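PDB 3SQR: laccase from Botrytis aclada, which oxidises hydroquinone-type phenols with molecular oxygen as a multicopper oxidase, reducing the oxygen to water, and probably serves in lignin degradation and detoxification of lignin-derived products. Local coordinates for residues G132-D137 with P519-L524; P140-C145 with S417-K422; S409-D414 with A537-E542. All coordinates share one frame; numbering follows the deposited sequence.

Contact 1: G132-D137 with P519-L524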
ATOM      1  N   GLY A 132      17.224  -7.532  -6.776  1.00 28.24           N
ATOM      2  CA  GLY A 132      17.526  -8.517  -7.798  1.00 28.81           C
ATOM      3  C   GLY A 132      16.351  -9.191  -8.467  1.00 29.04           C
ATOM      4  O   GLY A 132      16.500 -10.194  -9.215  1.00 30.67           O
ATOM      5  N   SER A 133      15.145  -8.687  -8.201  1.00 26.87           N
ATOM      6  CA  SER A 133      13.983  -9.225  -8.845  1.00 25.76           C
ATOM      7  C   SER A 133      13.055  -8.114  -9.351  1.00 24.15           C
ATOM      8  O   SER A 133      11.825  -8.217  -9.300  1.00 24.61           O
ATOM      9  CB  SER A 133      13.254 -10.186  -7.912  1.00 25.97           C
ATOM     10  OG  SER A 133      12.997  -9.501  -6.686  1.00 22.45           O
ATOM     11  N   LEU A 134      13.671  -7.052  -9.877  1.00 24.16           N
ATOM     12  CA  LEU A 134      12.985  -5.871 -10.345  1.00 23.67           C
ATOM     13  C   LEU A 134      11.813  -6.235 -11.226  1.00 22.94           C
ATOM     14  O   LEU A 134      10.741  -5.628 -11.189  1.00 24.20           O
ATOM     15  CB  LEU A 134      14.001  -5.062 -11.208  1.00 25.92           C
ATOM     16  CG  LEU A 134      13.344  -4.071 -12.133  1.00 24.84           C
ATOM     17  CD1 LEU A 134      12.744  -2.870 -11.371  1.00 23.59           C
ATOM     18  CD2 LEU A 134      14.458  -3.558 -13.158  1.00 24.77           C
ATOM     19  N   GLU A 135      12.003  -7.280 -12.048  1.00 24.17           N
ATOM     20  CA  GLU A 135      11.055  -7.630 -13.054  1.00 22.94           C
ATOM     21  C   GLU A 135       9.772  -8.285 -12.497  1.00 21.51           C
ATOM     22  O   GLU A 135       8.834  -8.544 -13.198  1.00 22.12           O
ATOM     23  CB  GLU A 135      11.702  -8.531 -14.099  1.00 25.63           C
ATOM     24  CG  GLU A 135      12.014  -9.881 -13.641  1.00 27.68           C
ATOM     25  CD  GLU A 135      13.306 -10.059 -12.779  1.00 33.65           C
ATOM     26  OE1 GLU A 135      14.035  -9.063 -12.440  1.00 33.74           O
ATOM     27  OE2 GLU A 135      13.599 -11.248 -12.504  1.00 39.03           O
ATOM     28  N   TYR A 136       9.722  -8.447 -11.176  1.00 21.44           N
ATOM     29  CA  TYR A 136       8.585  -9.017 -10.539  1.00 22.14           C
ATOM     30  C   TYR A 136       7.945  -8.016  -9.557  1.00 21.28           C
ATOM     31  O   TYR A 136       7.055  -8.389  -8.785  1.00 21.21           O
ATOM     32  CB  TYR A 136       8.964 -10.319  -9.854  1.00 21.66           C
ATOM     33  CG  TYR A 136       9.405 -11.369 -10.879  1.00 19.15           C
ATOM     34  CD1 TYR A 136       8.551 -11.705 -11.939  1.00 21.24           C
ATOM     35  CD2 TYR A 136      10.664 -11.920 -10.828  1.00 21.90           C
ATOM     36  CE1 TYR A 136       8.917 -12.616 -12.880  1.00 25.21           C
ATOM     37  CE2 TYR A 136      11.052 -12.873 -11.764  1.00 24.91           C
ATOM     38  CZ  TYR A 136      10.184 -13.178 -12.804  1.00 22.84           C
ATOM     39  OH  TYR A 136      10.552 -14.102 -13.785  1.00 25.88           O
ATOM     40  N   ASP A 137       8.326  -6.746  -9.671  1.00 20.79           N
ATOM     41  CA  ASP A 137       7.696  -5.701  -8.886  1.00 20.62           C
ATOM     42  C   ASP A 137       6.229  -5.430  -9.221  1.00 20.64           C
ATOM     43  O   ASP A 137       5.472  -4.887  -8.410  1.00 22.06           O
ATOM     44  CB  ASP A 137       8.520  -4.425  -8.948  1.00 20.30           C
ATOM     45  CG  ASP A 137       8.134  -3.414  -7.933  1.00 24.09           C
ATOM     46  OD1 ASP A 137       7.964  -3.803  -6.723  1.00 21.07           O
ATOM     47  OD2 ASP A 137       8.040  -2.227  -8.284  1.00 25.35           O
ATOM     48  N   PRO A 519      19.604  -1.573  -7.861  1.00 22.75           N
ATOM     49  CA  PRO A 519      19.395  -1.129  -9.247  1.00 22.49           C
ATOM     50  C   PRO A 519      18.061  -1.556  -9.829  1.00 23.63           C
ATOM     51  O   PRO A 519      17.611  -2.706  -9.630  1.00 23.50           O
ATOM     52  CB  PRO A 519      20.547  -1.808  -9.979  1.00 23.10           C
ATOM     53  CG  PRO A 519      21.541  -2.019  -8.974  1.00 24.83           C
ATOM     54  CD  PRO A 519      20.851  -2.316  -7.666  1.00 24.48           C
ATOM     55  N   GLY A 520      17.440  -0.681 -10.600  1.00 23.38           N
ATOM     56  CA  GLY A 520      16.111  -0.944 -11.157  1.00 24.63           C
ATOM     57  C   GLY A 520      15.375   0.327 -11.523  1.00 22.29           C
ATOM     58  O   GLY A 520      15.912   1.420 -11.557  1.00 24.34           O
ATOM     59  N   SER A 521      14.119   0.143 -11.821  1.00 23.10           N
ATOM     60  CA  SER A 521      13.272   1.215 -12.196  1.00 22.95           C
ATOM     61  C   SER A 521      12.140   1.199 -11.205  1.00 22.10           C
ATOM     62  O   SER A 521      11.280   0.315 -11.265  1.00 22.23           O
ATOM     63  CB  SER A 521      12.768   0.976 -13.589  1.00 22.40           C
ATOM     64  OG  SER A 521      12.196  -0.310 -13.697  1.00 25.99           O
ATOM     65  N   TRP A 522      12.147   2.208 -10.356  1.00 22.11           N
ATOM     66  CA  TRP A 522      11.296   2.250  -9.170  1.00 21.01           C
ATOM     67  C   TRP A 522      10.275   3.369  -9.204  1.00 20.42           C
ATOM     68  O   TRP A 522      10.616   4.534  -9.182  1.00 20.70           O
ATOM     69  CB  TRP A 522      12.188   2.345  -7.943  1.00 21.23           C
ATOM     70  CG  TRP A 522      13.177   1.268  -7.913  1.00 20.23           C
ATOM     71  CD1 TRP A 522      14.546   1.384  -7.911  1.00 21.49           C
ATOM     72  CD2 TRP A 522      12.915  -0.122  -7.897  1.00 21.20           C
ATOM     73  NE1 TRP A 522      15.122   0.203  -7.898  1.00 21.48           N
ATOM     74  CE2 TRP A 522      14.179  -0.773  -7.853  1.00 19.30           C
ATOM     75  CE3 TRP A 522      11.767  -0.894  -7.813  1.00 21.93           C
ATOM     76  CZ2 TRP A 522      14.310  -2.133  -7.771  1.00 21.56           C
ATOM     77  CZ3 TRP A 522      11.901  -2.284  -7.744  1.00 21.69           C
ATOM     78  CH2 TRP A 522      13.174  -2.890  -7.748  1.00 19.44           C
ATOM     79  N   LEU A 523       9.036   2.986  -9.243  1.00 21.19           N
ATOM     80  CA  LEU A 523       7.930   3.918  -9.259  1.00 21.33           C
ATOM     81  C   LEU A 523       7.795   4.627  -7.896  1.00 21.79           C
ATOM     82  O   LEU A 523       8.015   4.017  -6.837  1.00 22.76           O
ATOM     83  CB  LEU A 523       6.638   3.193  -9.589  1.00 20.87           C
ATOM     84  CG  LEU A 523       5.401   4.078  -9.804  1.00 22.36           C
ATOM     85  CD1 LEU A 523       5.614   4.945 -11.104  1.00 23.72           C
ATOM     86  CD2 LEU A 523       4.153   3.247  -9.906  1.00 22.88           C
ATOM     87  N   LEU A 524       7.479   5.912  -7.921  1.00 21.48           N
ATOM     88  CA  LEU A 524       7.096   6.619  -6.713  1.00 22.31           C
ATOM     89  C   LEU A 524       5.820   7.367  -7.084  1.00 22.70           C
ATOM     90  O   LEU A 524       5.742   7.975  -8.127  1.00 23.52           O
ATOM     91  CB  LEU A 524       8.169   7.611  -6.278  1.00 22.48           C
ATOM     92  CG  LEU A 524       7.734   8.543  -5.131  1.00 23.93           C
ATOM     93  CD1 LEU A 524       8.915   8.826  -4.209  1.00 23.97           C
ATOM     94  CD2 LEU A 524       7.079   9.830  -5.710  1.00 20.55           C
TER
HETATM   95  O   HOH W   1       8.757  -0.003  -9.791  1.00 22.96           O

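Contact 2: P140-C145 with S417-K422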
ATOM      1  N   PRO A 140       2.967  -2.186 -14.184  1.00 22.18           N
ATOM      2  CA  PRO A 140       2.838  -2.235 -15.648  1.00 22.81           C
ATOM      3  C   PRO A 140       3.312  -0.927 -16.223  1.00 22.86           C
ATOM      4  O   PRO A 140       3.002   0.147 -15.680  1.00 22.51           O
ATOM      5  CB  PRO A 140       1.338  -2.457 -15.844  1.00 23.18           C
ATOM      6  CG  PRO A 140       0.701  -1.787 -14.687  1.00 24.43           C
ATOM      7  CD  PRO A 140       1.680  -1.881 -13.546  1.00 23.32           C
ATOM      8  N   GLY A 141       4.059  -0.998 -17.334  1.00 22.37           N
ATOM      9  CA  GLY A 141       4.670   0.200 -17.836  1.00 23.82           C
ATOM     10  C   GLY A 141       6.006   0.544 -17.252  1.00 23.48           C
ATOM     11  O   GLY A 141       6.706   1.439 -17.751  1.00 23.27           O
ATOM     12  N   VAL A 142       6.353  -0.055 -16.105  1.00 23.30           N
ATOM     13  CA  VAL A 142       7.671   0.170 -15.527  1.00 23.42           C
ATOM     14  C   VAL A 142       8.485  -1.115 -15.459  1.00 23.83           C
ATOM     15  O   VAL A 142       9.612  -1.192 -15.998  1.00 24.07           O
ATOM     16  CB  VAL A 142       7.562   0.797 -14.125  1.00 23.89           C
ATOM     17  CG1 VAL A 142       8.998   0.877 -13.460  1.00 22.63           C
ATOM     18  CG2 VAL A 142       6.768   2.158 -14.133  1.00 23.07           C
ATOM     19  N   THR A 143       7.967  -2.160 -14.778  1.00 23.24           N
ATOM     20  CA  THR A 143       8.744  -3.416 -14.588  1.00 23.53           C
ATOM     21  C   THR A 143       8.264  -4.593 -15.416  1.00 22.63           C
ATOM     22  O   THR A 143       8.880  -5.665 -15.451  1.00 24.17           O
ATOM     23  CB  THR A 143       8.775  -3.822 -13.112  1.00 23.40           C
ATOM     24  OG1 THR A 143       7.458  -4.122 -12.710  1.00 22.53           O
ATOM     25  CG2 THR A 143       9.339  -2.706 -12.247  1.00 21.20           C
ATOM     26  N   GLN A 144       7.160  -4.391 -16.108  1.00 23.46           N
ATOM     27  CA  GLN A 144       6.584  -5.380 -16.997  1.00 22.56           C
ATOM     28  C   GLN A 144       5.561  -4.769 -17.928  1.00 22.19           C
ATOM     29  O   GLN A 144       5.006  -3.701 -17.680  1.00 23.16           O
ATOM     30  CB  GLN A 144       5.836  -6.472 -16.237  1.00 22.18           C
ATOM     31  CG  GLN A 144       4.672  -6.013 -15.419  1.00 24.22           C
ATOM     32  CD  GLN A 144       3.958  -7.182 -14.764  1.00 24.27           C
ATOM     33  OE1 GLN A 144       4.284  -7.546 -13.619  1.00 21.81           O
ATOM     34  NE2 GLN A 144       3.038  -7.805 -15.480  1.00 20.86           N
ATOM     35  N   CYS A 145       5.244  -5.504 -18.980  1.00 23.61           N
ATOM     36  CA  CYS A 145       4.043  -5.291 -19.720  1.00 24.05           C
ATOM     37  C   CYS A 145       2.915  -5.921 -18.871  1.00 22.80           C
ATOM     38  O   CYS A 145       3.168  -6.864 -18.114  1.00 25.40           O
ATOM     39  CB  CYS A 145       4.052  -6.003 -21.071  1.00 25.05           C
ATOM     40  SG  CYS A 145       5.284  -5.272 -22.229  1.00 26.69           S
ATOM     41  N   SER A 417       5.782  -0.643 -23.683  1.00 27.70           N
ATOM     42  CA  SER A 417       7.177  -0.267 -23.637  1.00 26.57           C
ATOM     43  C   SER A 417       7.453   0.195 -22.235  1.00 27.06           C
ATOM     44  O   SER A 417       7.747   1.351 -21.936  1.00 26.14           O
ATOM     45  CB  SER A 417       7.495   0.819 -24.713  1.00 28.68           C
ATOM     46  OG  SER A 417       8.875   1.008 -24.781  1.00 28.89           O
ATOM     47  N   PRO A 418       7.391  -0.776 -21.335  1.00 26.80           N
ATOM     48  CA  PRO A 418       7.743  -0.430 -19.974  1.00 25.65           C
ATOM     49  C   PRO A 418       9.176   0.001 -19.867  1.00 25.25           C
ATOM     50  O   PRO A 418      10.016  -0.357 -20.682  1.00 23.93           O
ATOM     51  CB  PRO A 418       7.493  -1.728 -19.222  1.00 26.29           C
ATOM     52  CG  PRO A 418       7.617  -2.777 -20.180  1.00 28.50           C
ATOM     53  CD  PRO A 418       7.079  -2.203 -21.480  1.00 26.52           C
ATOM     54  N   THR A 419       9.484   0.776 -18.839  1.00 24.73           N
ATOM     55  CA  THR A 419      10.821   1.281 -18.604  1.00 24.35           C
ATOM     56  C   THR A 419      11.860   0.203 -18.643  1.00 25.14           C
ATOM     57  O   THR A 419      12.964   0.433 -19.128  1.00 26.11           O
ATOM     58  CB  THR A 419      10.902   1.955 -17.194  1.00 23.70           C
ATOM     59  OG1 THR A 419       9.771   2.818 -17.078  1.00 23.72           O
ATOM     60  CG2 THR A 419      12.174   2.765 -17.060  1.00 23.31           C
ATOM     61  N   THR A 420      11.568  -0.989 -18.076  1.00 23.97           N
ATOM     62  CA  THR A 420      12.534  -2.060 -18.084  1.00 24.05           C
ATOM     63  C   THR A 420      12.812  -2.564 -19.492  1.00 25.05           C
ATOM     64  O   THR A 420      13.928  -2.952 -19.773  1.00 27.08           O
ATOM     65  CB  THR A 420      12.111  -3.237 -17.148  1.00 25.46           C
ATOM     66  OG1 THR A 420      11.937  -2.619 -15.857  0.50 20.02           O
ATOM     67  CG2 THR A 420      13.291  -4.170 -16.982  0.50 22.36           C
ATOM     68  N   LEU A 421      11.811  -2.545 -20.337  1.00 25.64           N
ATOM     69  CA  LEU A 421      12.042  -2.957 -21.753  1.00 26.66           C
ATOM     70  C   LEU A 421      12.970  -1.951 -22.388  1.00 26.15           C
ATOM     71  O   LEU A 421      13.954  -2.315 -23.047  1.00 26.97           O
ATOM     72  CB  LEU A 421      10.750  -3.125 -22.471  1.00 28.61           C
ATOM     73  CG  LEU A 421      10.904  -3.479 -23.965  1.00 29.69           C
ATOM     74  CD1 LEU A 421      11.750  -4.760 -24.121  1.00 31.38           C
ATOM     75  CD2 LEU A 421       9.509  -3.617 -24.545  1.00 30.27           C
ATOM     76  N   LYS A 422      12.720  -0.700 -22.112  1.00 26.29           N
ATOM     77  CA  LYS A 422      13.626   0.357 -22.586  1.00 25.92           C
ATOM     78  C   LYS A 422      15.049   0.162 -22.072  1.00 25.63           C
ATOM     79  O   LYS A 422      16.065   0.293 -22.799  1.00 25.92           O
ATOM     80  CB  LYS A 422      13.036   1.726 -22.240  1.00 25.58           C
ATOM     81  CG  LYS A 422      11.686   1.985 -22.837  1.00 24.98           C
ATOM     82  CD  LYS A 422      11.233   3.398 -22.561  1.00 26.00           C
ATOM     83  CE  LYS A 422       9.846   3.683 -22.954  1.00 26.72           C
ATOM     84  NZ  LYS A 422       9.702   3.729 -24.493  1.00 29.24           N
TER

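Contact 3: S409-D414 with A537-E542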
ATOM      1  N   SER A 409       5.293  17.695 -15.502  1.00 28.48           N
ATOM      2  CA  SER A 409       4.994  16.571 -16.363  1.00 27.33           C
ATOM      3  C   SER A 409       4.092  15.566 -15.622  1.00 27.73           C
ATOM      4  O   SER A 409       4.393  15.146 -14.527  1.00 26.90           O
ATOM      5  CB  SER A 409       6.288  15.869 -16.796  1.00 27.45           C
ATOM      6  OG  SER A 409       5.999  14.697 -17.501  1.00 28.60           O
ATOM      7  N   SER A 410       3.020  15.163 -16.242  1.00 27.03           N
ATOM      8  CA  SER A 410       2.160  14.111 -15.656  1.00 28.04           C
ATOM      9  C   SER A 410       2.565  12.748 -16.185  1.00 27.36           C
ATOM     10  O   SER A 410       2.726  12.556 -17.396  1.00 27.82           O
ATOM     11  CB  SER A 410       0.718  14.405 -16.010  1.00 27.42           C
ATOM     12  OG  SER A 410      -0.182  13.588 -15.297  1.00 26.17           O
ATOM     13  N   LEU A 411       2.713  11.765 -15.292  1.00 27.12           N
ATOM     14  CA  LEU A 411       3.113  10.415 -15.711  1.00 27.13           C
ATOM     15  C   LEU A 411       2.090   9.769 -16.598  1.00 27.77           C
ATOM     16  O   LEU A 411       0.875   9.748 -16.301  1.00 28.14           O
ATOM     17  CB  LEU A 411       3.401   9.494 -14.487  1.00 26.56           C
ATOM     18  CG  LEU A 411       4.114   8.179 -14.820  1.00 28.07           C
ATOM     19  CD1 LEU A 411       5.572   8.239 -14.409  1.00 28.86           C
ATOM     20  CD2 LEU A 411       3.370   7.042 -14.108  1.00 26.15           C
ATOM     21  N   LEU A 412       2.595   9.280 -17.724  1.00 28.52           N
ATOM     22  CA  LEU A 412       1.820   8.535 -18.666  1.00 29.08           C
ATOM     23  C   LEU A 412       2.732   7.506 -19.333  1.00 28.78           C
ATOM     24  O   LEU A 412       3.705   7.824 -20.057  1.00 28.86           O
ATOM     25  CB  LEU A 412       1.160   9.483 -19.660  1.00 28.87           C
ATOM     26  CG  LEU A 412       0.455   8.911 -20.873  1.00 32.84           C
ATOM     27  CD1 LEU A 412      -0.652   8.041 -20.373  1.00 29.15           C
ATOM     28  CD2 LEU A 412      -0.022  10.096 -21.709  1.00 36.19           C
ATOM     29  N   LEU A 413       2.416   6.240 -19.062  1.00 27.09           N
ATOM     30  CA  LEU A 413       3.288   5.154 -19.447  1.00 26.54           C
ATOM     31  C   LEU A 413       2.657   4.410 -20.625  1.00 26.32           C
ATOM     32  O   LEU A 413       1.447   4.383 -20.796  1.00 28.30           O
ATOM     33  CB  LEU A 413       3.495   4.197 -18.288  1.00 26.60           C
ATOM     34  CG  LEU A 413       4.118   4.799 -17.031  1.00 27.48           C
ATOM     35  CD1 LEU A 413       4.402   3.655 -16.037  1.00 28.07           C
ATOM     36  CD2 LEU A 413       5.362   5.566 -17.297  1.00 26.85           C
ATOM     37  N   ASP A 414       3.537   3.749 -21.363  1.00 26.36           N
ATOM     38  CA  ASP A 414       3.158   2.851 -22.430  1.00 28.13           C
ATOM     39  C   ASP A 414       3.362   1.469 -21.940  1.00 27.47           C
ATOM     40  O   ASP A 414       4.483   1.032 -21.706  1.00 26.68           O
ATOM     41  CB  ASP A 414       4.071   3.076 -23.654  1.00 28.95           C
ATOM     42  CG  ASP A 414       3.601   2.328 -24.848  1.00 31.77           C
ATOM     43  OD1 ASP A 414       2.909   1.309 -24.713  1.00 29.37           O
ATOM     44  OD2 ASP A 414       3.976   2.727 -25.945  1.00 36.99           O
ATOM     45  N   ALA A 537       3.064  10.883 -10.058  1.00 23.71           N
ATOM     46  CA  ALA A 537       4.001   9.812 -10.027  1.00 23.05           C
ATOM     47  C   ALA A 537       5.256  10.195 -10.769  1.00 24.26           C
ATOM     48  O   ALA A 537       5.207  10.974 -11.705  1.00 24.78           O
ATOM     49  CB  ALA A 537       3.356   8.551 -10.673  1.00 22.61           C
ATOM     50  N   MET A 538       6.366   9.570 -10.379  1.00 23.96           N
ATOM     51  CA  MET A 538       7.570   9.612 -11.123  1.00 24.34           C
ATOM     52  C   MET A 538       8.291   8.275 -10.905  1.00 24.44           C
ATOM     53  O   MET A 538       7.724   7.354 -10.328  1.00 23.05           O
ATOM     54  CB  MET A 538       8.404  10.811 -10.740  1.00 26.38           C
ATOM     55  CG  MET A 538       8.603  10.944  -9.254  1.00 30.84           C
ATOM     56  SD  MET A 538       9.724   9.795  -8.662  1.00 36.43           S
ATOM     57  CE  MET A 538      11.260  10.410  -9.460  1.00 36.34           C
ATOM     58  N   GLN A 539       9.465   8.123 -11.456  1.00 23.59           N
ATOM     59  CA  GLN A 539      10.196   6.902 -11.242  1.00 23.26           C
ATOM     60  C   GLN A 539      11.676   7.156 -11.260  1.00 25.48           C
ATOM     61  O   GLN A 539      12.148   8.050 -11.930  1.00 24.73           O
ATOM     62  CB  GLN A 539       9.791   5.823 -12.257  1.00 22.80           C
ATOM     63  CG  GLN A 539      10.194   6.118 -13.696  1.00 23.56           C
ATOM     64  CD  GLN A 539       9.598   5.129 -14.670  1.00 22.40           C
ATOM     65  OE1 GLN A 539       9.944   3.953 -14.687  1.00 25.17           O
ATOM     66  NE2 GLN A 539       8.699   5.624 -15.504  1.00 21.90           N
ATOM     67  N   PHE A 540      12.387   6.359 -10.457  1.00 23.94           N
ATOM     68  CA  PHE A 540      13.821   6.423 -10.374  1.00 23.98           C
ATOM     69  C   PHE A 540      14.397   5.303 -11.195  1.00 25.93           C
ATOM     70  O   PHE A 540      14.048   4.148 -11.006  1.00 24.87           O
ATOM     71  CB  PHE A 540      14.287   6.300  -8.925  1.00 25.15           C
ATOM     72  CG  PHE A 540      13.767   7.381  -8.056  1.00 24.91           C
ATOM     73  CD1 PHE A 540      14.384   8.618  -8.010  1.00 24.02           C
ATOM     74  CD2 PHE A 540      12.622   7.182  -7.275  1.00 29.96           C
ATOM     75  CE1 PHE A 540      13.922   9.614  -7.248  1.00 26.00           C
ATOM     76  CE2 PHE A 540      12.121   8.216  -6.437  1.00 26.40           C
ATOM     77  CZ  PHE A 540      12.753   9.420  -6.423  1.00 28.35           C
ATOM     78  N   VAL A 541      15.270   5.655 -12.152  1.00 24.73           N
ATOM     79  CA  VAL A 541      16.006   4.641 -12.868  1.00 24.64           C
ATOM     80  C   VAL A 541      17.322   4.709 -12.170  1.00 24.00           C
ATOM     81  O   VAL A 541      18.106   5.692 -12.281  1.00 24.76           O
ATOM     82  CB  VAL A 541      16.061   4.859 -14.377  1.00 24.73           C
ATOM     83  CG1 VAL A 541      17.143   3.899 -15.013  1.00 27.07           C
ATOM     84  CG2 VAL A 541      14.622   4.669 -15.022  1.00 25.00           C
ATOM     85  N   GLU A 542      17.501   3.724 -11.310  1.00 23.49           N
ATOM     86  CA  GLU A 542      18.590   3.614 -10.405  1.00 24.03           C
ATOM     87  C   GLU A 542      19.687   2.666 -10.904  1.00 25.41           C
ATOM     88  O   GLU A 542      19.468   1.469 -11.096  1.00 24.57           O
ATOM     89  CB  GLU A 542      18.063   3.061  -9.034  1.00 23.88           C
ATOM     90  CG  GLU A 542      19.133   2.912  -7.975  1.00 23.46           C
ATOM     91  CD  GLU A 542      18.557   2.457  -6.670  1.00 25.37           C
ATOM     92  OE1 GLU A 542      17.323   2.543  -6.556  1.00 25.37           O
ATOM     93  OE2 GLU A 542      19.287   1.894  -5.877  1.00 24.87           O
TER

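Contact 1: G132-D137 with P519-L524
Leu134 sets its CD1 methyl over one face of the Trp522 six-membered ring. The contact joins two cupredoxin-type regions of the multicopper oxidase fold. Residues 132-137 belong to the loop after strand 123-125, and Trp522 lies on strand 520-526. The CH-pi contact runs 3.8 Å from Leu134 CD1 to the ring centroid, 18° off the ring normal. With chi1 161°, anti to the backbone N, Leu134 carries CG toward the strand, where its two methyls part between ring and backbone. CD1 also meets the strand backbone, 3.3 Å from Ser521 N. That amide is buried here without a polar partner. The other methyl, CD2, rests 3.7 Å from Gly520 CA. Glycine fits at 520, because at its backbone angles a CB would press on the preceding carbonyl and on Trp522 CZ2.

Asp137 comes to the edge of the same ring, with OD2 3.9 Å from Trp522 CZ3. Its carboxylate plane is turned 78° from the ring plane. A water bridges the two segments here. It donates to Asp137 OD2 at 2.8 Å and to Ser521 O, and accepts from Leu523 N.

Further out, Asp137 is a second-shell residue of the copper cluster. Its OD2 is hydrogen-bonded to His468 ND1 and its backbone O to His124 ND1. His468 is a ligand of a copper ion. The 3-10 turn at 134-135 is closed by Asp137 N to Leu134 O at 3.1 Å, with Tyr136 N bonded to Ser133 O. On the strand side, Trp522 NE1 is hydrogen-bonded to Asn518 O.

Contact 2: P140-C145 with S417-K422
Pro418 packs its ring into the bend of residues 140-145, and this is the tight part of the contact. Its CB lies 3.4 Å from Gly141 C, and its CG lies 3.6 Å from Gln144 C. On the ring carbon next to the backbone N, Pro418 CD touches Cys145 SG at 3.6 Å. That sulfur is in a disulfide with Cys561 of helix 551-567. Pro418 CA also makes a CA-H...O contact with Gly141 O.

Pro418 is the N-cap of helix 419-424, and the first amides of the helix turn to the loop. Thr419 N donates to Gly141 O at 3.1 Å, from 49° above the carbonyl plane. The next amide, Thr420 N, donates to Val142 O at 2.9 Å, tilted 18° from that carbonyl's plane. Thr420 has two conformers. In the conformer given, its OG1 stands beside its own backbone N (chi1 -56°), which brings both donors to Val142 O. There OG1 donates at 2.7 Å to Val142 O, in the carbonyl plane and on a lone pair. A loop from the N-terminal multicopper oxidase region thus meets the start of a helix in the C-terminal one, and loop carbonyls satisfy amides at that helix start. Val142 and Thr419 run alongside each other, with Val142 CG1 4.2 Å from Thr419 OG1.

The looser side is at Ser417 and Lys422, both partly exposed. Ser417 comes near the loop only through its backbone, and Lys422 does not touch it. Instead Lys422 NZ reaches back across the first turn to Ser417 OG at 2.9 Å.

Contact 3: S409-D414 with A537-E542
Leu411 and Ala537 meet through their side chains, with Leu411 CD2 3.8 Å from Ala537 CB. Leu411 packs partly on a backbone carbonyl as well, with its CB 3.6 Å from Ala537 O. That carbonyl is hydrogen-bonded to Asn435 ND2. A chi1 of -167° sets Leu411 CG anti to the backbone N and leads it toward the strand, where the two methyls part. CD2 goes to the alanine, and CD1 lies 4.1 Å from Met538 CA.

Two residues on, Leu413 and Gln539 cross obliquely. The Leu413 CD2 methyl touches Gln539 NE2 at 3.8 Å. Both residues point their CB toward the opposite segment. The Gln539 amide is held at both ends, by OE1 to Thr419 OG1 and by NE2 to Tyr434 O. The leucine therefore packs against a fixed polar group.

The contact is buried. Ala537 also touches His525, a ligand of a copper ion. A loop after strand 402-406 here lies against the start of strand 537-542, part of a mixed sheet in the C-terminal cupredoxin domain, a beta-sandwich fold characteristic of multicopper oxidases.

The three contacts lie close together. The centres of contact 1 and contact 2 are about 10 Å apart. Those of contact 2 and contact 3 are about 11 Å apart, and those of contact 1 and contact 3 about 13 Å. Contacts 1 and 3 share a sheet. Its strands 520-526 and 537-542 are antiparallel neighbours, with Trp522 N 2.8 Å from Phe540 O. Contact 2 bridges the others. Its Thr419 OG1 is 2.7 Å from Gln539 OE1 of contact 3, and Thr420 OG1, in the conformer given, makes a weak bond to Ser521 OG of contact 1. Val142 packs on both Leu413 and Ser521. The side chains of Asp137, Val142 and Ala537 lie about 7, 9 and 8 Å from a bound copper ion.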